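PDB 1Y0K: DUF1780 domain-containing protein, which is of unknown function but belongs to a putative endonuclease family of the PD-(D/E)XK nuclease clan, so it may act on nucleic acid. Local coordinates for residues 114-119 with 158-164; 134-138 with 167-171. The contacts are given in a common frame with arbitrary orientation. Numbering follows the deposited sequence.

Interaction 1: 114-119 with 158-164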
ATOM      1  N   LEU A 114      -4.476  -3.752  11.466  1.00 17.71           N
ATOM      2  CA  LEU A 114      -4.471  -3.214  10.101  1.00 17.35           C
ATOM      3  C   LEU A 114      -3.393  -3.908   9.257  1.00 16.70           C
ATOM      4  O   LEU A 114      -3.638  -4.377   8.141  1.00 16.55           O
ATOM      5  CB  LEU A 114      -4.204  -1.708  10.141  1.00 17.82           C
ATOM      6  CG  LEU A 114      -4.098  -0.970   8.811  1.00 18.82           C
ATOM      7  CD1 LEU A 114      -5.429  -1.024   8.076  1.00 21.52           C
ATOM      8  CD2 LEU A 114      -3.658   0.484   9.050  1.00 19.18           C
ATOM      9  N   GLN A 115      -2.196  -3.974   9.813  1.00 15.48           N
ATOM     10  CA  GLN A 115      -1.072  -4.618   9.158  1.00 15.86           C
ATOM     11  C   GLN A 115      -1.351  -6.102   8.895  1.00 15.54           C
ATOM     12  O   GLN A 115      -0.943  -6.643   7.858  1.00 14.95           O
ATOM     13  CB  GLN A 115       0.162  -4.420  10.040  1.00 15.98           C
ATOM     14  CG  GLN A 115       1.429  -5.124   9.634  1.00 18.27           C
ATOM     15  CD  GLN A 115       2.604  -4.572  10.408  1.00 20.71           C
ATOM     16  OE1 GLN A 115       3.024  -3.446  10.169  1.00 23.89           O
ATOM     17  NE2 GLN A 115       3.115  -5.344  11.361  1.00 22.58           N
ATOM     18  N   ALA A 116      -2.083  -6.739   9.809  1.00 15.22           N
ATOM     19  CA  ALA A 116      -2.433  -8.158   9.676  1.00 15.18           C
ATOM     20  C   ALA A 116      -3.421  -8.434   8.538  1.00 14.96           C
ATOM     21  O   ALA A 116      -3.520  -9.557   8.049  1.00 15.08           O
ATOM     22  CB  ALA A 116      -2.978  -8.696  11.004  1.00 15.51           C
ATOM     23  N   ARG A 117      -4.158  -7.411   8.123  1.00 14.64           N
ATOM     24  CA  ARG A 117      -5.091  -7.535   7.008  1.00 14.40           C
ATOM     25  C   ARG A 117      -4.393  -7.874   5.685  1.00 14.61           C
ATOM     26  O   ARG A 117      -5.040  -8.342   4.745  1.00 15.51           O
ATOM     27  CB  ARG A 117      -5.922  -6.264   6.830  1.00 14.18           C
ATOM     28  CG  ARG A 117      -6.923  -5.994   7.944  1.00 16.91           C
ATOM     29  CD  ARG A 117      -8.036  -7.035   7.991  1.00 20.89           C
ATOM     30  NE  ARG A 117      -9.065  -6.669   8.970  1.00 21.67           N
ATOM     31  CZ  ARG A 117     -10.226  -6.113   8.653  1.00 23.59           C
ATOM     32  NH1 ARG A 117     -10.523  -5.857   7.381  1.00 23.66           N
ATOM     33  NH2 ARG A 117     -11.095  -5.802   9.609  1.00 24.47           N
ATOM     34  N   LEU A 118      -3.086  -7.616   5.620  1.00 15.13           N
ATOM     35  CA  LEU A 118      -2.304  -7.902   4.417  1.00 15.18           C
ATOM     36  C   LEU A 118      -1.944  -9.381   4.308  1.00 15.54           C
ATOM     37  O   LEU A 118      -1.524  -9.851   3.237  1.00 15.59           O
ATOM     38  CB  LEU A 118      -1.011  -7.093   4.432  1.00 15.57           C
ATOM     39  CG  LEU A 118      -0.984  -5.624   4.001  1.00 17.47           C
ATOM     40  CD1 LEU A 118      -2.135  -4.817   4.530  1.00 20.33           C
ATOM     41  CD2 LEU A 118       0.373  -5.003   4.416  1.00 16.23           C
ATOM     42  N   ALA A 119      -2.085 -10.109   5.410  1.00 15.34           N
ATOM     43  CA  ALA A 119      -1.485 -11.447   5.499  1.00 15.93           C
ATOM     44  C   ALA A 119      -2.047 -12.465   4.496  1.00 16.94           C
ATOM     45  O   ALA A 119      -1.271 -13.165   3.840  1.00 17.15           O
ATOM     46  CB  ALA A 119      -1.551 -11.978   6.930  1.00 16.34           C
ATOM     47  N   PHE A 158       2.948   0.585  14.969  1.00 19.69           N
ATOM     48  CA  PHE A 158       3.094  -0.568  14.070  1.00 19.96           C
ATOM     49  C   PHE A 158       4.127  -1.548  14.609  1.00 20.41           C
ATOM     50  O   PHE A 158       5.286  -1.166  14.816  1.00 21.37           O
ATOM     51  CB  PHE A 158       3.499  -0.118  12.668  1.00 19.63           C
ATOM     52  CG  PHE A 158       2.377   0.459  11.881  1.00 19.28           C
ATOM     53  CD1 PHE A 158       2.010   1.797  12.043  1.00 18.46           C
ATOM     54  CD2 PHE A 158       1.666  -0.336  10.984  1.00 19.30           C
ATOM     55  CE1 PHE A 158       0.964   2.341  11.313  1.00 18.30           C
ATOM     56  CE2 PHE A 158       0.612   0.206  10.243  1.00 18.16           C
ATOM     57  CZ  PHE A 158       0.262   1.542  10.402  1.00 18.41           C
ATOM     58  N   PRO A 159       3.715  -2.812  14.842  1.00 20.47           N
ATOM     59  CA  PRO A 159       4.676  -3.795  15.321  1.00 20.64           C
ATOM     60  C   PRO A 159       5.614  -4.206  14.185  1.00 20.68           C
ATOM     61  O   PRO A 159       5.271  -4.002  13.009  1.00 19.78           O
ATOM     62  CB  PRO A 159       3.786  -4.965  15.742  1.00 21.02           C
ATOM     63  CG  PRO A 159       2.601  -4.869  14.871  1.00 20.69           C
ATOM     64  CD  PRO A 159       2.372  -3.399  14.668  1.00 20.23           C
ATOM     65  N   PRO A 160       6.802  -4.748  14.522  1.00 20.96           N
ATOM     66  CA  PRO A 160       7.679  -5.282  13.480  1.00 21.18           C
ATOM     67  C   PRO A 160       6.920  -6.241  12.564  1.00 20.73           C
ATOM     68  O   PRO A 160       6.182  -7.090  13.057  1.00 20.97           O
ATOM     69  CB  PRO A 160       8.743  -6.050  14.277  1.00 21.16           C
ATOM     70  CG  PRO A 160       8.810  -5.340  15.586  1.00 22.21           C
ATOM     71  CD  PRO A 160       7.393  -4.890  15.866  1.00 21.36           C
ATOM     72  N   PRO A 161       7.071  -6.079  11.235  1.00 20.18           N
ATOM     73  CA  PRO A 161       6.394  -6.929  10.263  1.00 20.27           C
ATOM     74  C   PRO A 161       7.133  -8.248  10.020  1.00 20.51           C
ATOM     75  O   PRO A 161       7.542  -8.540   8.889  1.00 20.02           O
ATOM     76  CB  PRO A 161       6.390  -6.066   8.997  1.00 20.10           C
ATOM     77  CG  PRO A 161       7.635  -5.275   9.095  1.00 19.72           C
ATOM     78  CD  PRO A 161       7.869  -5.029  10.577  1.00 20.53           C
ATOM     79  N   THR A 162       7.259  -9.051  11.072  1.00 20.78           N
ATOM     80  CA  THR A 162       8.130 -10.241  11.038  1.00 20.87           C
ATOM     81  C   THR A 162       7.704 -11.306  10.020  1.00 20.01           C
ATOM     82  O   THR A 162       8.545 -11.879   9.327  1.00 19.42           O
ATOM     83  CB  THR A 162       8.277 -10.880  12.432  1.00 21.62           C
ATOM     84  OG1 THR A 162       6.995 -11.299  12.898  1.00 24.02           O
ATOM     85  CG2 THR A 162       8.873  -9.878  13.437  1.00 22.92           C
ATOM     86  N   GLU A 163       6.401 -11.571   9.927  1.00 18.97           N
ATOM     87  CA  GLU A 163       5.932 -12.585   8.991  1.00 18.74           C
ATOM     88  C   GLU A 163       6.259 -12.154   7.569  1.00 18.08           C
ATOM     89  O   GLU A 163       6.635 -12.970   6.734  1.00 18.03           O
ATOM     90  CB  GLU A 163       4.432 -12.853   9.132  1.00 19.21           C
ATOM     91  CG  GLU A 163       3.984 -14.058   8.297  1.00 18.49           C
ATOM     92  CD  GLU A 163       2.485 -14.308   8.280  1.00 19.25           C
ATOM     93  OE1 GLU A 163       1.755 -13.824   9.168  1.00 21.19           O
ATOM     94  OE2 GLU A 163       2.036 -15.014   7.360  1.00 19.07           O
ATOM     95  N   TYR A 164       6.122 -10.860   7.298  1.00 17.32           N
ATOM     96  CA  TYR A 164       6.297 -10.373   5.935  1.00 16.75           C
ATOM     97  C   TYR A 164       7.779 -10.269   5.580  1.00 16.18           C
ATOM     98  O   TYR A 164       8.172 -10.552   4.447  1.00 15.90           O
ATOM     99  CB  TYR A 164       5.562  -9.039   5.732  1.00 17.20           C
ATOM    100  CG  TYR A 164       4.105  -9.065   6.177  1.00 16.63           C
ATOM    101  CD1 TYR A 164       3.324 -10.239   6.081  1.00 17.20           C
ATOM    102  CD2 TYR A 164       3.510  -7.934   6.708  1.00 16.14           C
ATOM    103  CE1 TYR A 164       1.990 -10.256   6.499  1.00 18.11           C
ATOM    104  CE2 TYR A 164       2.175  -7.943   7.126  1.00 17.48           C
ATOM    105  CZ  TYR A 164       1.429  -9.102   7.027  1.00 17.95           C
ATOM    106  OH  TYR A 164       0.122  -9.085   7.453  1.00 18.08           O
TER
HETATM  107  O   HOH W   1       5.324  -2.687  10.680  1.00 26.06           O
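Q115 and Y164 carry this contact, each with its CA-to-CB bond aimed at the other segment. Q115 has chi1 and chi2 both t, so its side chain stretches out to the prolines 159-161, and chi3 at -71° turns the amide. There Q115 NE2 donates to P159 O (3.0 Å, nearly linear), while a water gives one hydrogen to Q115 OE1 (2.5 Å) and the other to P159 O (2.7 Å), tying the amide to P159 O twice. For Y164, chi1 near m brings the ring round so that Y164 OH donates to Q115 O at 2.7 Å; Q115 O also accepts from L118 N, and A116 to A119 form a type I turn. The Y164 ring rests against L118 CB and A119 CB. F158, also m, brings its ring end in although its CA-to-CB bond points sideways, and F158 CZ meets L114 CD2 at 4.3 Å. Beneath, L114 and L118 pack on strand 140-146, F158 and Y164 on strand 171-175, and Q115 and P161 reach strand 179-185.

Interaction 2: 134-138 with 167-171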
ATOM      1  N   ILE A 134      10.300 -17.622  -8.399  1.00 19.74           N
ATOM      2  CA  ILE A 134      10.452 -16.162  -8.497  1.00 19.45           C
ATOM      3  C   ILE A 134      11.277 -15.630  -7.327  1.00 19.11           C
ATOM      4  O   ILE A 134      11.128 -16.106  -6.189  1.00 19.44           O
ATOM      5  CB  ILE A 134       9.060 -15.467  -8.582  1.00 19.02           C
ATOM      6  CG1 ILE A 134       8.505 -15.609  -9.997  1.00 20.55           C
ATOM      7  CG2 ILE A 134       9.144 -13.959  -8.190  1.00 19.06           C
ATOM      8  CD1 ILE A 134       7.030 -15.654 -10.085  1.00 22.77           C
ATOM      9  N   ASP A 135      12.141 -14.640  -7.600  1.00 18.58           N
ATOM     10  CA  ASP A 135      12.974 -14.040  -6.561  1.00 18.08           C
ATOM     11  C   ASP A 135      12.167 -12.970  -5.817  1.00 17.07           C
ATOM     12  O   ASP A 135      12.050 -11.829  -6.282  1.00 16.33           O
ATOM     13  CB  ASP A 135      14.261 -13.420  -7.144  1.00 18.58           C
ATOM     14  CG  ASP A 135      15.250 -12.951  -6.059  1.00 20.23           C
ATOM     15  OD1 ASP A 135      14.898 -12.940  -4.859  1.00 22.00           O
ATOM     16  OD2 ASP A 135      16.397 -12.579  -6.411  1.00 22.31           O
ATOM     17  N   HIS A 136      11.617 -13.356  -4.668  1.00 16.29           N
ATOM     18  CA  HIS A 136      10.846 -12.434  -3.822  1.00 16.30           C
ATOM     19  C   HIS A 136      11.664 -11.179  -3.518  1.00 15.90           C
ATOM     20  O   HIS A 136      11.111 -10.083  -3.368  1.00 15.43           O
ATOM     21  CB  HIS A 136      10.456 -13.094  -2.497  1.00 16.62           C
ATOM     22  CG  HIS A 136       9.696 -14.376  -2.640  1.00 18.15           C
ATOM     23  ND1 HIS A 136      10.254 -15.512  -3.187  1.00 20.03           N
ATOM     24  CD2 HIS A 136       8.440 -14.718  -2.262  1.00 18.64           C
ATOM     25  CE1 HIS A 136       9.360 -16.488  -3.179  1.00 19.96           C
ATOM     26  NE2 HIS A 136       8.250 -16.034  -2.620  1.00 18.19           N
ATOM     27  N   GLY A 137      12.982 -11.352  -3.420  1.00 15.44           N
ATOM     28  CA  GLY A 137      13.887 -10.280  -3.013  1.00 15.63           C
ATOM     29  C   GLY A 137      14.110  -9.148  -4.001  1.00 15.37           C
ATOM     30  O   GLY A 137      14.844  -8.202  -3.696  1.00 15.25           O
ATOM     31  N   GLU A 138      13.488  -9.224  -5.174  1.00 15.45           N
ATOM     32  CA  GLU A 138      13.572  -8.134  -6.149  1.00 16.34           C
ATOM     33  C   GLU A 138      12.264  -7.343  -6.209  1.00 16.02           C
ATOM     34  O   GLU A 138      12.128  -6.410  -7.009  1.00 16.81           O
ATOM     35  CB  GLU A 138      13.950  -8.659  -7.548  1.00 17.48           C
ATOM     36  CG  GLU A 138      15.406  -9.158  -7.646  1.00 21.40           C
ATOM     37  CD  GLU A 138      16.449  -8.051  -7.479  1.00 25.68           C
ATOM     38  OE1 GLU A 138      16.201  -6.904  -7.902  1.00 26.19           O
ATOM     39  OE2 GLU A 138      17.538  -8.331  -6.924  1.00 30.20           O
ATOM     40  N   GLN A 167       8.924 -13.624   4.482  1.00 17.83           N
ATOM     41  CA  GLN A 167       8.477 -14.015   3.129  1.00 17.46           C
ATOM     42  C   GLN A 167       9.477 -13.641   2.026  1.00 17.36           C
ATOM     43  O   GLN A 167       9.377 -14.135   0.887  1.00 17.97           O
ATOM     44  CB  GLN A 167       7.082 -13.443   2.830  1.00 17.11           C
ATOM     45  CG  GLN A 167       5.954 -14.103   3.640  1.00 16.93           C
ATOM     46  CD  GLN A 167       4.645 -13.328   3.598  1.00 17.57           C
ATOM     47  OE1 GLN A 167       4.608 -12.154   3.199  1.00 17.55           O
ATOM     48  NE2 GLN A 167       3.553 -13.987   4.016  1.00 17.91           N
ATOM     49  N   GLY A 168      10.420 -12.763   2.365  1.00 16.95           N
ATOM     50  CA  GLY A 168      11.575 -12.463   1.513  1.00 16.21           C
ATOM     51  C   GLY A 168      11.480 -11.283   0.563  1.00 15.98           C
ATOM     52  O   GLY A 168      12.411 -11.045  -0.213  1.00 16.00           O
ATOM     53  N   TRP A 169      10.379 -10.531   0.615  1.00 14.60           N
ATOM     54  CA  TRP A 169      10.234  -9.319  -0.216  1.00 14.20           C
ATOM     55  C   TRP A 169      11.356  -8.313   0.027  1.00 13.72           C
ATOM     56  O   TRP A 169      11.884  -8.219   1.133  1.00 13.12           O
ATOM     57  CB  TRP A 169       8.897  -8.603   0.069  1.00 14.40           C
ATOM     58  CG  TRP A 169       7.739  -9.510   0.257  1.00 14.79           C
ATOM     59  CD1 TRP A 169       7.014  -9.696   1.410  1.00 15.64           C
ATOM     60  CD2 TRP A 169       7.168 -10.384  -0.722  1.00 14.51           C
ATOM     61  NE1 TRP A 169       6.012 -10.617   1.190  1.00 15.17           N
ATOM     62  CE2 TRP A 169       6.093 -11.065  -0.100  1.00 14.77           C
ATOM     63  CE3 TRP A 169       7.460 -10.665  -2.066  1.00 15.44           C
ATOM     64  CZ2 TRP A 169       5.309 -11.996  -0.779  1.00 14.54           C
ATOM     65  CZ3 TRP A 169       6.683 -11.591  -2.731  1.00 15.10           C
ATOM     66  CH2 TRP A 169       5.619 -12.247  -2.086  1.00 15.85           C
ATOM     67  N   ARG A 170      11.691  -7.526  -0.997  1.00 13.14           N
ATOM     68  CA  ARG A 170      12.690  -6.472  -0.826  1.00 12.82           C
ATOM     69  C   ARG A 170      12.186  -5.335   0.075  1.00 12.81           C
ATOM     70  O   ARG A 170      12.943  -4.755   0.860  1.00 12.96           O
ATOM     71  CB  ARG A 170      13.105  -5.896  -2.175  1.00 12.62           C
ATOM     72  CG  ARG A 170      14.274  -4.921  -2.023  1.00 13.50           C
ATOM     73  CD  ARG A 170      14.940  -4.630  -3.334  1.00 15.18           C
ATOM     74  NE  ARG A 170      14.085  -3.867  -4.240  1.00 16.76           N
ATOM     75  CZ  ARG A 170      14.449  -3.551  -5.476  1.00 18.53           C
ATOM     76  NH1 ARG A 170      15.637  -3.948  -5.929  1.00 19.35           N
ATOM     77  NH2 ARG A 170      13.636  -2.858  -6.261  1.00 19.69           N
ATOM     78  N   SER A 171      10.900  -5.031  -0.054  1.00 12.18           N
ATOM     79  CA  SER A 171      10.261  -3.972   0.722  1.00 11.80           C
ATOM     80  C   SER A 171       8.753  -4.200   0.735  1.00 11.65           C
ATOM     81  O   SER A 171       8.218  -4.964  -0.076  1.00 11.38           O
ATOM     82  CB  SER A 171      10.596  -2.586   0.139  1.00 11.89           C
ATOM     83  OG  SER A 171       9.917  -2.349  -1.092  1.00 13.27           O
TER
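H136 and G137 of one loop and R170 of the other lose the most surface here, and they meet mainly through backbone and ring packing. H136 points at segment 167-171 and slides its imidazole alongside W169: H136 CD2 lies 3.6 Å from W169 CZ3, with the ring planes inclined at 48° and the centroids 5.2 Å apart, an oblique pairing. The same H136 CD2 comes within 3.3 Å of Q167 O. H136 NE2 is also hydrogen-bonded to A126 O of helix 119-132. Its backbone adds a CA-H...O contact, W169 CA to H136 O at 3.4 Å, and G137 CA returns another to G168 O at 3.3 Å.

G168 lets the chains come this close: it leaves the preceding helix with positive phi, where a CB would sit 3.5 Å from H136 CB and also clash with the preceding carbonyl. At G137, whose CA is just 4.6 Å from R170 CA, a CB would instead crowd D135 OD1. R170 then runs past G137, with R170 CB 3.3 Å from G137 O, and its guanidinium lies with one face under E138 O. The salt bridge from R170 NH1 to E138 OE1 (3.6 Å) is purely electrostatic, the oxygen being well off the guanidinium plane; the stronger partner of R170 is D140.

In segment 134-138, D135 OD1 accepts from G137 N (2.9 Å), an Asx turn that leads into the short 3-10 segment 136-138. This is a pairing of two helix-to-strand connections, packed side by side where they enter the adjacent parallel strands 140-146 and 171-175 of an alpha/beta sheet.

The two contacts follow one another along the same pair of chain regions. Helix 119-132 leads from segment 114-119 of interaction 1 toward segment 134-138 of interaction 2, while helix 162-166 leads from segment 158-164 to 167-171; their segments therefore alternate in sequence. Their centres are 16 Å apart, yet they touch directly, Y164 O packing on W169 CD1 at 3.4 Å. Interaction 1 is the deeper of the two, its centre about 12 Å from that of the chain against about 16 Å for interaction 2 at the surface. Both converge on strands 140-146 and 171-175, the first across their side chains and the second at their entrances. With no active site assigned, neither contact can be placed relative to one.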